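Local structure of ABC transporter, ATP binding protein (Sulfolobus solfataricus, 1OXT) at residues A[161-166]-A[193-198]. The protein binds and hydrolyses ATP to power glucose uptake, as the energy-coupling subunit of the ABC transporter complex GlcSTUV. Residues are numbered along the deposited sequence; the frame is centred on the assembly and turned at random.
Sequences LLLLDE and TLLVVS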
# COMPACT_ATOMS: atom_id res chain seq x y z
N LEU A 161 12.16 8.23 12.67
CA LEU A 161 11.57 7.73 11.42
C LEU A 161 11.62 6.21 11.38
O LEU A 161 12.69 5.62 11.52
CB LEU A 161 12.30 8.29 10.18
CG LEU A 161 11.90 7.73 8.80
CD1 LEU A 161 10.44 8.10 8.42
CD2 LEU A 161 12.87 8.17 7.69
N LEU A 162 10.47 5.57 11.20
CA LEU A 162 10.43 4.12 11.10
C LEU A 162 10.16 3.75 9.64
O LEU A 162 9.19 4.21 9.04
CB LEU A 162 9.40 3.52 12.05
CG LEU A 162 9.22 2.00 12.07
CD1 LEU A 162 10.45 1.30 12.66
CD2 LEU A 162 7.98 1.66 12.89
N LEU A 163 11.04 2.92 9.08
CA LEU A 163 10.97 2.55 7.67
C LEU A 163 10.59 1.09 7.53
O LEU A 163 11.27 0.21 8.07
CB LEU A 163 12.34 2.80 7.02
CG LEU A 163 12.55 4.05 6.15
CD1 LEU A 163 11.78 5.27 6.63
CD2 LEU A 163 14.03 4.37 5.98
N LEU A 164 9.51 0.82 6.79
CA LEU A 164 9.05 -0.56 6.62
C LEU A 164 8.99 -0.94 5.15
O LEU A 164 8.27 -0.35 4.39
CB LEU A 164 7.66 -0.75 7.26
CG LEU A 164 7.56 -0.43 8.76
CD1 LEU A 164 6.15 -0.67 9.28
CD2 LEU A 164 8.54 -1.28 9.53
N ASP A 165 9.76 -1.94 4.76
CA ASP A 165 9.73 -2.35 3.36
C ASP A 165 9.05 -3.72 3.22
O ASP A 165 9.64 -4.74 3.55
CB ASP A 165 11.15 -2.38 2.76
CG ASP A 165 11.12 -2.63 1.26
OD1 ASP A 165 12.04 -2.21 0.54
OD2 ASP A 165 10.18 -3.24 0.71
N GLU A 166 7.81 -3.71 2.74
CA GLU A 166 7.04 -4.95 2.57
C GLU A 166 7.23 -5.87 3.75
O GLU A 166 7.56 -7.04 3.59
CB GLU A 166 7.43 -5.67 1.28
CG GLU A 166 7.47 -4.76 0.07
CD GLU A 166 6.72 -5.33 -1.12
OE1 GLU A 166 5.50 -5.61 -0.99
OE2 GLU A 166 7.35 -5.50 -2.18
N THR A 193 7.62 9.46 12.54
CA THR A 193 7.20 9.47 11.18
C THR A 193 7.36 8.07 10.69
O THR A 193 8.25 7.34 11.11
CB THR A 193 8.12 10.41 10.39
OG1 THR A 193 8.04 11.72 10.95
CG2 THR A 193 7.67 10.46 8.93
N LEU A 194 6.50 7.64 9.79
CA LEU A 194 6.56 6.27 9.32
C LEU A 194 6.36 6.16 7.81
O LEU A 194 5.48 6.79 7.23
CB LEU A 194 5.53 5.43 10.07
CG LEU A 194 5.34 3.99 9.59
CD1 LEU A 194 4.72 3.17 10.69
CD2 LEU A 194 4.48 3.97 8.33
N LEU A 195 7.21 5.37 7.18
CA LEU A 195 7.10 5.14 5.75
C LEU A 195 7.02 3.64 5.52
O LEU A 195 7.86 2.88 5.99
CB LEU A 195 8.30 5.73 4.99
CG LEU A 195 8.41 5.34 3.51
CD1 LEU A 195 7.21 5.87 2.73
CD2 LEU A 195 9.72 5.86 2.90
N VAL A 196 5.98 3.20 4.83
CA VAL A 196 5.81 1.80 4.52
C VAL A 196 5.61 1.68 3.01
O VAL A 196 4.84 2.42 2.42
CB VAL A 196 4.61 1.19 5.28
CG1 VAL A 196 3.30 1.90 4.89
CG2 VAL A 196 4.53 -0.31 5.06
N VAL A 197 6.34 0.77 2.38
CA VAL A 197 6.14 0.55 0.95
C VAL A 197 5.63 -0.87 0.79
O VAL A 197 6.02 -1.74 1.56
CB VAL A 197 7.42 0.80 0.09
CG1 VAL A 197 7.90 2.24 0.28
CG2 VAL A 197 8.52 -0.18 0.43
N SER A 198 4.75 -1.09 -0.18
CA SER A 198 4.15 -2.40 -0.37
C SER A 198 3.41 -2.50 -1.69
O SER A 198 3.04 -1.50 -2.27
CB SER A 198 3.15 -2.69 0.74
OG SER A 198 2.42 -3.88 0.45
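Leu162 and Leu164 are registered with Leu194 and Val196 and hydrogen-bond to Thr193, Leu195 and Val197 in a parallel backbone ladder, the two strands running 10° apart. Leu162 N donates a hydrogen bond to Thr193 O (2.8 Å) and Leu162 O accepts one from Leu195 N; Leu164 repeats the pattern with Leu195 O and Val197 N. Glu166 N closes the ladder on Val197 O at 2.9 Å. Among apolar contacts, Leu161 CD1 meets Thr193 CG2 and Leu163 CD1 lies 3.9 Å from Leu195 CB, on the face covered by helix 44-52. On the other face Leu164 CB packs against Val196 CG2, and Val183 of helix 176-190 touches Leu164 and Leu194. That helix makes the crossover of a beta-alpha-beta unit in the P-loop ATPase core; Asp165 and Glu166 follow the leucine run as in a Walker B motif. At this end, Asp165 OD2 rests 3.5 Å from Val197 CG2 while OD1 is hydrogen-bonded to Thr45 OG1, after the Walker A lysine. Glu166, which probably takes part in binding ATP, bends at chi2 (-131°), bringing OE1 within 3.5 Å of Ser198 CA, where it is hydrogen-bonded to His199 N. With an alanine in place of Glu166, the His199 amide is likely to lose this carboxylate acceptor.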